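Local coordinates for probable mannosyltransferase KTR4 (Saccharomyces cerevisiae, PDB 5A07), which is a probable mannosyltransferase of the GT-A glycosyltransferase clan that holds guanosine-5'-diphosphate and a manganese ion in one pocket, at residues 235-249 with 372-385. Residues are numbered along the deposited sequence; the frame is centred on the assembly and turned at random.
Sequences VNFYCKINYDVFQFM and HWFRDIGYHHTPYT. With MN (manganese (II) ion), chain G.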
ATOM      1  N   VAL B 235       9.385   5.191  10.547  1.00 16.98           N
ATOM      2  CA  VAL B 235       8.837   6.077   9.536  1.00 17.86           C
ATOM      3  C   VAL B 235       8.645   7.412  10.141  1.00 16.74           C
ATOM      4  O   VAL B 235       8.705   7.592  11.381  1.00 18.22           O
ATOM      5  CB  VAL B 235       7.514   5.528   8.940  1.00 15.36           C
ATOM      6  CG1 VAL B 235       7.740   4.164   8.418  1.00 16.72           C
ATOM      7  CG2 VAL B 235       6.386   5.506   9.974  1.00 14.83           C
ATOM      8  N   ASN B 236       8.380   8.371   9.277  1.00 16.64           N
ATOM      9  CA  ASN B 236       8.243   9.765   9.662  1.00 18.58           C
ATOM     10  C   ASN B 236       6.995  10.367   9.102  1.00 16.82           C
ATOM     11  O   ASN B 236       6.605  10.026   7.981  1.00 15.49           O
ATOM     12  CB  ASN B 236       9.452  10.579   9.129  1.00 20.13           C
ATOM     13  CG  ASN B 236      10.777  10.059   9.691  1.00 23.82           C
ATOM     14  OD1 ASN B 236      11.102  10.303  10.848  1.00 25.38           O
ATOM     15  ND2 ASN B 236      11.436   9.229   8.937  1.00 21.75           N
ATOM     16  N   PHE B 237       6.360  11.220   9.892  1.00 15.51           N
ATOM     17  CA  PHE B 237       5.260  12.026   9.449  1.00 15.42           C
ATOM     18  C   PHE B 237       5.654  13.461   9.572  1.00 18.12           C
ATOM     19  O   PHE B 237       6.216  13.896  10.609  1.00 16.83           O
ATOM     20  CB  PHE B 237       4.022  11.772  10.269  1.00 16.45           C
ATOM     21  CG  PHE B 237       3.451  10.374  10.093  1.00 17.03           C
ATOM     22  CD1 PHE B 237       2.625  10.065   9.025  1.00 18.44           C
ATOM     23  CD2 PHE B 237       3.837   9.361  10.927  1.00 16.14           C
ATOM     24  CE1 PHE B 237       2.188   8.766   8.815  1.00 18.88           C
ATOM     25  CE2 PHE B 237       3.392   8.091  10.742  1.00 18.20           C
ATOM     26  CZ  PHE B 237       2.603   7.778   9.656  1.00 17.41           C
ATOM     27  N   TYR B 238       5.273  14.271   8.607  1.00 17.02           N
ATOM     28  CA  TYR B 238       5.754  15.674   8.568  1.00 19.47           C
ATOM     29  C   TYR B 238       4.693  16.723   8.681  1.00 21.67           C
ATOM     30  O   TYR B 238       5.077  17.881   8.960  1.00 19.52           O
ATOM     31  CB  TYR B 238       6.550  15.967   7.272  1.00 17.66           C
ATOM     32  CG  TYR B 238       7.738  15.076   7.093  1.00 18.56           C
ATOM     33  CD1 TYR B 238       8.865  15.163   7.970  1.00 20.11           C
ATOM     34  CD2 TYR B 238       7.799  14.146   6.086  1.00 17.73           C
ATOM     35  CE1 TYR B 238       9.961  14.280   7.856  1.00 18.54           C
ATOM     36  CE2 TYR B 238       8.901  13.304   5.961  1.00 18.63           C
ATOM     37  CZ  TYR B 238       9.983  13.408   6.847  1.00 20.16           C
ATOM     38  OH  TYR B 238      11.008  12.538   6.688  1.00 19.11           O
ATOM     39  N   CYS B 239       3.406  16.375   8.521  1.00 17.62           N
ATOM     40  CA  CYS B 239       2.402  17.384   8.374  1.00 18.14           C
ATOM     41  C   CYS B 239       1.198  17.106   9.214  1.00 18.86           C
ATOM     42  O   CYS B 239       0.709  15.980   9.280  1.00 16.14           O
ATOM     43  CB  CYS B 239       1.961  17.477   6.897  1.00 21.15           C
ATOM     44  SG  CYS B 239       3.293  17.686   5.719  1.00 24.91           S
ATOM     45  N   LYS B 240       0.662  18.160   9.803  1.00 16.85           N
ATOM     46  CA  LYS B 240      -0.504  18.023  10.638  1.00 19.18           C
ATOM     47  C   LYS B 240      -1.756  17.663   9.831  1.00 19.54           C
ATOM     48  O   LYS B 240      -2.069  18.298   8.829  1.00 15.70           O
ATOM     49  CB  LYS B 240      -0.772  19.321  11.369  1.00 23.14           C
ATOM     50  CG  LYS B 240       0.221  19.528  12.498  1.00 33.89           C
ATOM     51  CD  LYS B 240      -0.263  20.513  13.538  1.00 45.52           C
ATOM     52  CE  LYS B 240       0.950  21.190  14.197  1.00 56.43           C
ATOM     53  NZ  LYS B 240       1.205  22.434  13.446  1.00 62.41           N
ATOM     54  N   ILE B 241      -2.495  16.722  10.376  1.00 17.52           N
ATOM     55  CA  ILE B 241      -3.739  16.257   9.797  1.00 18.28           C
ATOM     56  C   ILE B 241      -4.847  16.547  10.778  1.00 17.56           C
ATOM     57  O   ILE B 241      -4.912  15.929  11.845  1.00 18.18           O
ATOM     58  CB  ILE B 241      -3.683  14.767   9.489  1.00 16.60           C
ATOM     59  CG1 ILE B 241      -2.544  14.510   8.523  1.00 17.49           C
ATOM     60  CG2 ILE B 241      -5.055  14.258   8.937  1.00 17.63           C
ATOM     61  CD1 ILE B 241      -2.784  15.047   7.099  1.00 19.00           C
ATOM     62  N   ASN B 242      -5.719  17.492  10.412  1.00 20.29           N
ATOM     63  CA  ASN B 242      -6.729  18.034  11.312  1.00 21.27           C
ATOM     64  C   ASN B 242      -8.199  17.611  11.019  1.00 20.56           C
ATOM     65  O   ASN B 242      -9.142  18.304  11.368  1.00 20.65           O
ATOM     66  CB  ASN B 242      -6.598  19.552  11.317  1.00 21.11           C
ATOM     67  CG  ASN B 242      -5.377  19.980  12.068  1.00 25.57           C
ATOM     68  OD1 ASN B 242      -5.131  19.524  13.161  1.00 25.10           O
ATOM     69  ND2 ASN B 242      -4.620  20.843  11.497  1.00 28.84           N
ATOM     70  N   TYR B 243      -8.362  16.481  10.383  1.00 16.73           N
ATOM     71  CA  TYR B 243      -9.642  15.840  10.171  1.00 18.29           C
ATOM     72  C   TYR B 243      -9.462  14.379  10.455  1.00 18.19           C
ATOM     73  O   TYR B 243      -8.362  13.846  10.331  1.00 17.76           O
ATOM     74  CB  TYR B 243     -10.167  16.045   8.742  1.00 18.76           C
ATOM     75  CG  TYR B 243      -9.249  15.535   7.645  1.00 18.69           C
ATOM     76  CD1 TYR B 243      -8.205  16.292   7.213  1.00 17.93           C
ATOM     77  CD2 TYR B 243      -9.434  14.267   7.109  1.00 17.81           C
ATOM     78  CE1 TYR B 243      -7.345  15.832   6.243  1.00 18.91           C
ATOM     79  CE2 TYR B 243      -8.597  13.794   6.158  1.00 19.24           C
ATOM     80  CZ  TYR B 243      -7.555  14.577   5.714  1.00 18.47           C
ATOM     81  OH  TYR B 243      -6.710  14.132   4.771  1.00 18.79           O
ATOM     82  N   ASP B 244     -10.552  13.734  10.823  1.00 17.74           N
ATOM     83  CA  ASP B 244     -10.601  12.268  11.072  1.00 16.90           C
ATOM     84  C   ASP B 244     -10.493  11.513   9.752  1.00 18.69           C
ATOM     85  O   ASP B 244     -11.349  11.622   8.890  1.00 16.49           O
ATOM     86  CB  ASP B 244     -11.887  11.936  11.798  1.00 17.82           C
ATOM     87  CG  ASP B 244     -11.977  10.494  12.269  1.00 17.91           C
ATOM     88  OD1 ASP B 244     -11.622   9.555  11.518  1.00 18.23           O
ATOM     89  OD2 ASP B 244     -12.381  10.282  13.430  1.00 19.43           O
ATOM     90  N   VAL B 245      -9.391  10.798   9.583  1.00 18.08           N
ATOM     91  CA  VAL B 245      -9.046  10.168   8.335  1.00 17.59           C
ATOM     92  C   VAL B 245      -9.952   9.013   8.020  1.00 17.22           C
ATOM     93  O   VAL B 245     -10.444   8.883   6.907  1.00 16.39           O
ATOM     94  CB  VAL B 245      -7.561   9.718   8.361  1.00 17.63           C
ATOM     95  CG1 VAL B 245      -7.187   8.846   7.191  1.00 20.73           C
ATOM     96  CG2 VAL B 245      -6.662  10.935   8.332  1.00 17.28           C
ATOM     97  N   PHE B 246     -10.226   8.185   9.011  1.00 16.45           N
ATOM     98  CA  PHE B 246     -11.208   7.094   8.791  1.00 18.60           C
ATOM     99  C   PHE B 246     -12.589   7.621   8.437  1.00 19.07           C
ATOM    100  O   PHE B 246     -13.261   7.070   7.553  1.00 21.25           O
ATOM    101  CB  PHE B 246     -11.295   6.156   9.992  1.00 18.23           C
ATOM    102  CG  PHE B 246     -10.023   5.469  10.368  1.00 18.48           C
ATOM    103  CD1 PHE B 246      -9.198   4.917   9.439  1.00 18.46           C
ATOM    104  CD2 PHE B 246      -9.711   5.257  11.688  1.00 23.04           C
ATOM    105  CE1 PHE B 246      -8.083   4.207   9.800  1.00 18.60           C
ATOM    106  CE2 PHE B 246      -8.552   4.563  12.049  1.00 22.44           C
ATOM    107  CZ  PHE B 246      -7.744   4.036  11.084  1.00 20.71           C
ATOM    108  N   GLN B 247     -13.023   8.662   9.084  1.00 20.34           N
ATOM    109  CA  GLN B 247     -14.359   9.244   8.757  1.00 20.38           C
ATOM    110  C   GLN B 247     -14.345   9.877   7.370  1.00 21.86           C
ATOM    111  O   GLN B 247     -15.356   9.841   6.701  1.00 19.98           O
ATOM    112  CB  GLN B 247     -14.857  10.271   9.826  1.00 19.35           C
ATOM    113  CG  GLN B 247     -15.090   9.649  11.196  1.00 21.30           C
ATOM    114  CD  GLN B 247     -16.308   8.720  11.283  1.00 23.39           C
ATOM    115  OE1 GLN B 247     -16.657   8.073  10.340  1.00 28.47           O
ATOM    116  NE2 GLN B 247     -16.945   8.680  12.453  1.00 23.83           N
ATOM    117  N   PHE B 248     -13.219  10.483   6.948  1.00 17.69           N
ATOM    118  CA  PHE B 248     -13.102  10.957   5.602  1.00 18.06           C
ATOM    119  C   PHE B 248     -13.273   9.836   4.604  1.00 18.15           C
ATOM    120  O   PHE B 248     -14.025   9.946   3.613  1.00 19.81           O
ATOM    121  CB  PHE B 248     -11.771  11.681   5.387  1.00 18.68           C
ATOM    122  CG  PHE B 248     -11.445  11.897   3.964  1.00 18.47           C
ATOM    123  CD1 PHE B 248     -11.942  12.992   3.291  1.00 19.10           C
ATOM    124  CD2 PHE B 248     -10.653  10.970   3.267  1.00 18.20           C
ATOM    125  CE1 PHE B 248     -11.706  13.187   1.931  1.00 19.97           C
ATOM    126  CE2 PHE B 248     -10.364  11.167   1.908  1.00 18.70           C
ATOM    127  CZ  PHE B 248     -10.913  12.265   1.228  1.00 20.24           C
ATOM    128  N   MET B 249     -12.651   8.707   4.887  1.00 18.72           N
ATOM    129  CA  MET B 249     -12.753   7.537   3.978  1.00 18.91           C
ATOM    130  C   MET B 249     -14.219   7.083   3.871  1.00 20.95           C
ATOM    131  O   MET B 249     -14.737   6.783   2.781  1.00 19.86           O
ATOM    132  CB  MET B 249     -11.944   6.332   4.485  1.00 19.73           C
ATOM    133  CG  MET B 249     -10.461   6.491   4.752  1.00 23.77           C
ATOM    134  SD  MET B 249      -9.612   6.800   3.268  1.00 27.48           S
ATOM    135  CE  MET B 249      -9.468   5.100   2.639  1.00 23.90           C
ATOM    136  N   HIS B 372      -7.797   6.548  -2.813  1.00 15.27           N
ATOM    137  CA  HIS B 372      -7.492   7.935  -2.532  1.00 14.94           C
ATOM    138  C   HIS B 372      -5.980   8.097  -2.357  1.00 15.59           C
ATOM    139  O   HIS B 372      -5.394   7.438  -1.462  1.00 16.13           O
ATOM    140  CB  HIS B 372      -8.205   8.403  -1.289  1.00 16.55           C
ATOM    141  CG  HIS B 372      -7.962   9.824  -0.925  1.00 16.52           C
ATOM    142  ND1 HIS B 372      -8.546  10.874  -1.604  1.00 18.84           N
ATOM    143  CD2 HIS B 372      -7.192  10.385   0.032  1.00 16.61           C
ATOM    144  CE1 HIS B 372      -8.128  12.021  -1.099  1.00 18.78           C
ATOM    145  NE2 HIS B 372      -7.319  11.757  -0.086  1.00 17.88           N
ATOM    146  N   TRP B 373      -5.414   9.105  -3.021  1.00 15.44           N
ATOM    147  CA  TRP B 373      -4.029   9.532  -2.800  1.00 15.24           C
ATOM    148  C   TRP B 373      -3.976  10.654  -1.753  1.00 15.58           C
ATOM    149  O   TRP B 373      -4.430  11.787  -1.998  1.00 15.66           O
ATOM    150  CB  TRP B 373      -3.381  10.007  -4.111  1.00 15.30           C
ATOM    151  CG  TRP B 373      -1.971  10.463  -3.984  1.00 15.72           C
ATOM    152  CD1 TRP B 373      -1.060   9.989  -3.129  1.00 16.27           C
ATOM    153  CD2 TRP B 373      -1.298  11.383  -4.801  1.00 15.38           C
ATOM    154  NE1 TRP B 373       0.140  10.615  -3.285  1.00 16.13           N
ATOM    155  CE2 TRP B 373       0.013  11.500  -4.307  1.00 16.75           C
ATOM    156  CE3 TRP B 373      -1.676  12.166  -5.900  1.00 15.16           C
ATOM    157  CZ2 TRP B 373       0.956  12.316  -4.890  1.00 15.93           C
ATOM    158  CZ3 TRP B 373      -0.761  12.982  -6.461  1.00 17.37           C
ATOM    159  CH2 TRP B 373       0.555  13.048  -5.969  1.00 20.30           C
ATOM    160  N   PHE B 374      -3.417  10.329  -0.574  1.00 14.59           N
ATOM    161  CA  PHE B 374      -3.380  11.248   0.554  1.00 14.51           C
ATOM    162  C   PHE B 374      -2.211  12.200   0.365  1.00 15.31           C
ATOM    163  O   PHE B 374      -1.160  12.100   1.034  1.00 15.99           O
ATOM    164  CB  PHE B 374      -3.249  10.489   1.894  1.00 14.31           C
ATOM    165  CG  PHE B 374      -4.565  10.108   2.484  1.00 14.26           C
ATOM    166  CD1 PHE B 374      -5.398  11.072   3.003  1.00 13.98           C
ATOM    167  CD2 PHE B 374      -4.988   8.761   2.487  1.00 15.35           C
ATOM    168  CE1 PHE B 374      -6.654  10.713   3.520  1.00 17.59           C
ATOM    169  CE2 PHE B 374      -6.215   8.433   3.008  1.00 15.57           C
ATOM    170  CZ  PHE B 374      -7.063   9.401   3.522  1.00 17.43           C
ATOM    171  N   ARG B 375      -2.393  13.152  -0.543  1.00 15.14           N
ATOM    172  CA  ARG B 375      -1.332  14.095  -0.882  1.00 15.95           C
ATOM    173  C   ARG B 375      -0.855  14.852   0.356  1.00 15.82           C
ATOM    174  O   ARG B 375       0.335  15.207   0.455  1.00 16.21           O
ATOM    175  CB  ARG B 375      -1.807  15.085  -1.974  1.00 14.60           C
ATOM    176  CG  ARG B 375      -1.992  14.413  -3.337  1.00 15.13           C
ATOM    177  CD  ARG B 375      -2.684  15.363  -4.299  1.00 15.08           C
ATOM    178  NE  ARG B 375      -1.805  16.482  -4.719  1.00 15.25           N
ATOM    179  CZ  ARG B 375      -2.200  17.487  -5.494  1.00 16.80           C
ATOM    180  NH1 ARG B 375      -3.460  17.517  -5.998  1.00 16.76           N
ATOM    181  NH2 ARG B 375      -1.363  18.462  -5.780  1.00 16.12           N
ATOM    182  N   ASP B 376      -1.765  15.112   1.268  1.00 15.17           N
ATOM    183  CA  ASP B 376      -1.496  15.942   2.418  1.00 15.76           C
ATOM    184  C   ASP B 376      -0.715  15.223   3.515  1.00 14.95           C
ATOM    185  O   ASP B 376      -0.247  15.919   4.459  1.00 18.12           O
ATOM    186  CB  ASP B 376      -2.800  16.568   3.023  1.00 16.72           C
ATOM    187  CG  ASP B 376      -3.910  15.516   3.329  1.00 18.08           C
ATOM    188  OD1 ASP B 376      -3.959  14.377   2.710  1.00 15.91           O
ATOM    189  OD2 ASP B 376      -4.805  15.812   4.162  1.00 19.84           O
ATOM    190  N   ILE B 377      -0.626  13.888   3.450  1.00 14.65           N
ATOM    191  CA  ILE B 377       0.064  13.121   4.505  1.00 14.98           C
ATOM    192  C   ILE B 377       1.541  13.074   4.138  1.00 14.46           C
ATOM    193  O   ILE B 377       1.996  12.236   3.363  1.00 16.05           O
ATOM    194  CB  ILE B 377      -0.560  11.751   4.800  1.00 14.87           C
ATOM    195  CG1 ILE B 377      -1.995  11.958   5.236  1.00 15.77           C
ATOM    196  CG2 ILE B 377       0.318  11.089   5.871  1.00 15.23           C
ATOM    197  CD1 ILE B 377      -2.711  10.675   5.591  1.00 19.04           C
ATOM    198  N   GLY B 378       2.295  14.042   4.667  1.00 14.76           N
ATOM    199  CA  GLY B 378       3.716  14.077   4.472  1.00 14.29           C
ATOM    200  C   GLY B 378       4.336  12.836   5.200  1.00 14.02           C
ATOM    201  O   GLY B 378       4.041  12.610   6.382  1.00 17.01           O
ATOM    202  N   TYR B 379       5.116  12.046   4.509  1.00 13.80           N
ATOM    203  CA  TYR B 379       5.479  10.725   5.021  1.00 13.74           C
ATOM    204  C   TYR B 379       6.766  10.221   4.438  1.00 14.17           C
ATOM    205  O   TYR B 379       7.074  10.431   3.209  1.00 15.33           O
ATOM    206  CB  TYR B 379       4.430   9.690   4.598  1.00 12.84           C
ATOM    207  CG  TYR B 379       4.798   8.270   4.958  1.00 12.86           C
ATOM    208  CD1 TYR B 379       4.474   7.785   6.202  1.00 13.63           C
ATOM    209  CD2 TYR B 379       5.250   7.378   3.999  1.00 12.50           C
ATOM    210  CE1 TYR B 379       4.715   6.440   6.534  1.00 15.43           C
ATOM    211  CE2 TYR B 379       5.522   6.056   4.280  1.00 14.09           C
ATOM    212  CZ  TYR B 379       5.272   5.591   5.603  1.00 15.39           C
ATOM    213  OH  TYR B 379       5.447   4.272   5.935  1.00 15.10           O
ATOM    214  N   HIS B 380       7.579   9.569   5.264  1.00 13.25           N
ATOM    215  CA  HIS B 380       8.822   8.919   4.762  1.00 14.60           C
ATOM    216  C   HIS B 380       9.015   7.562   5.330  1.00 14.87           C
ATOM    217  O   HIS B 380       8.840   7.374   6.537  1.00 16.56           O
ATOM    218  CB  HIS B 380      10.002   9.813   5.084  1.00 16.44           C
ATOM    219  CG  HIS B 380      11.338   9.151   5.015  1.00 18.14           C
ATOM    220  ND1 HIS B 380      12.028   8.756   6.141  1.00 24.43           N
ATOM    221  CD2 HIS B 380      12.132   8.849   3.970  1.00 20.26           C
ATOM    222  CE1 HIS B 380      13.219   8.270   5.788  1.00 21.76           C
ATOM    223  NE2 HIS B 380      13.297   8.308   4.469  1.00 22.58           N
ATOM    224  N   HIS B 381       9.431   6.636   4.463  1.00 15.56           N
ATOM    225  CA  HIS B 381       9.973   5.352   4.839  1.00 17.07           C
ATOM    226  C   HIS B 381      11.129   5.205   3.892  1.00 18.34           C
ATOM    227  O   HIS B 381      10.993   5.359   2.651  1.00 16.09           O
ATOM    228  CB  HIS B 381       8.945   4.245   4.594  1.00 17.98           C
ATOM    229  CG  HIS B 381       9.414   2.832   4.870  1.00 18.77           C
ATOM    230  ND1 HIS B 381      10.435   2.217   4.198  1.00 19.12           N
ATOM    231  CD2 HIS B 381       8.972   1.919   5.770  1.00 20.27           C
ATOM    232  CE1 HIS B 381      10.566   0.969   4.624  1.00 20.73           C
ATOM    233  NE2 HIS B 381       9.690   0.781   5.582  1.00 21.42           N
ATOM    234  N   THR B 382      12.282   4.877   4.406  1.00 17.47           N
ATOM    235  CA  THR B 382      13.456   4.819   3.509  1.00 20.44           C
ATOM    236  C   THR B 382      13.211   3.962   2.244  1.00 19.05           C
ATOM    237  O   THR B 382      12.646   2.920   2.362  1.00 17.23           O
ATOM    238  CB  THR B 382      14.769   4.268   4.246  1.00 22.73           C
ATOM    239  OG1 THR B 382      15.829   4.289   3.272  1.00 21.52           O
ATOM    240  CG2 THR B 382      14.641   2.832   4.728  1.00 26.11           C
ATOM    241  N   PRO B 383      13.599   4.415   1.055  1.00 18.93           N
ATOM    242  CA  PRO B 383      14.290   5.658   0.689  1.00 18.56           C
ATOM    243  C   PRO B 383      13.392   6.756   0.080  1.00 17.33           C
ATOM    244  O   PRO B 383      13.913   7.683  -0.553  1.00 19.05           O
ATOM    245  CB  PRO B 383      15.201   5.193  -0.431  1.00 19.79           C
ATOM    246  CG  PRO B 383      14.415   4.154  -1.152  1.00 18.16           C
ATOM    247  CD  PRO B 383      13.571   3.475  -0.092  1.00 19.36           C
ATOM    248  N   TYR B 384      12.089   6.726   0.321  1.00 15.83           N
ATOM    249  CA  TYR B 384      11.179   7.617  -0.426  1.00 15.51           C
ATOM    250  C   TYR B 384      10.344   8.457   0.485  1.00 16.60           C
ATOM    251  O   TYR B 384       9.963   8.048   1.607  1.00 14.12           O
ATOM    252  CB  TYR B 384      10.296   6.767  -1.339  1.00 14.23           C
ATOM    253  CG  TYR B 384      11.025   5.910  -2.375  1.00 15.59           C
ATOM    254  CD1 TYR B 384      11.798   6.476  -3.348  1.00 18.04           C
ATOM    255  CD2 TYR B 384      10.935   4.539  -2.352  1.00 16.80           C
ATOM    256  CE1 TYR B 384      12.498   5.699  -4.222  1.00 19.42           C
ATOM    257  CE2 TYR B 384      11.571   3.727  -3.269  1.00 17.66           C
ATOM    258  CZ  TYR B 384      12.337   4.326  -4.211  1.00 18.18           C
ATOM    259  OH  TYR B 384      13.015   3.598  -5.097  1.00 20.47           O
ATOM    260  N   THR B 385       9.983   9.628  -0.029  1.00 15.89           N
ATOM    261  CA  THR B 385       9.237  10.603   0.739  1.00 16.03           C
ATOM    262  C   THR B 385       8.132  11.230  -0.105  1.00 15.82           C
ATOM    263  O   THR B 385       8.370  11.598  -1.258  1.00 16.45           O
ATOM    264  CB  THR B 385      10.156  11.745   1.202  1.00 16.88           C
ATOM    265  OG1 THR B 385      11.176  11.215   2.064  1.00 16.21           O
ATOM    266  CG2 THR B 385       9.438  12.733   2.000  1.00 19.62           C
TER
HETATM  267 MN    MN G 501       9.553  -1.381   6.661  1.00 23.60          MN
HETATM  268  O   HOH W   1      12.251  12.472   4.248  1.00 22.89           O
HETATM  269  O   HOH W   2       1.884  14.044   7.826  1.00 23.94           O
HETATM  270  O   HOH W   3      11.922  -1.304   6.597  1.00 23.26           O
HETATM  271  O   HOH W   4       9.894  -0.405   8.818  1.00 17.31           O
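Phe-248 turns its ring edge onto one face of His-372, an edge-to-face pair with planes 60° apart, and the CD2 edge of His-372 in turn points down onto one face of Phe-374. At the edge of Phe-374 sit Tyr-243 OH and the sulfur of Met-249, a Met-aromatic contact with SD 3.7 Å from Phe-374 CZ. This aromatic cluster fits helix 245-251 against the end of strand 371-373 in the GT-A fold, where the flat phenyl rings suit a buried seam and the imidazole adds a flat ring with a polar edge. His-372 NE2 is hydrogen-bonded to Tyr-434 OH, so the buried nitrogen has a partner.

Farther along, strand 236-237 pairs antiparallel with strand 379-381 in a small three-stranded sheet completed by 384-386. Asn-236 and His-380 form the hydrogen-bonded pair, joined by both backbone bonds. Their side chains lie side by side and add a third: Asn-236 ND2 gives a bent bond (137°) to His-380 ND1, 2.9 Å away and nearly in the imidazole plane, which marks ND1 as the acceptor. On the other face, Phe-237 CE1 meets the ring edge of Tyr-379 at CD1, 3.6 Å away. Gly-378, having no side chain, lets its CA come within 3.8 Å of Cys-239 SG, the sulfur disulfide-bonded to Cys-397.

The strand ends at the metal. With CG anti to the backbone N (chi1 177°), His-381 directs its ring to manganese, bound by NE2 at 2.4 Å alongside Glu-232; its ND1 donates to Thr-382 O, so the ring is held at both nitrogens.

Between sheet and cluster, Asp-376 is a buried carboxylate in the turn from Phe-374 to Ile-377. Tyr-243 suits this place because its ring can pack while its hydroxyl donates to the syn lone pair of Asp-376 OD2, 2.6 Å from Tyr-243 OH.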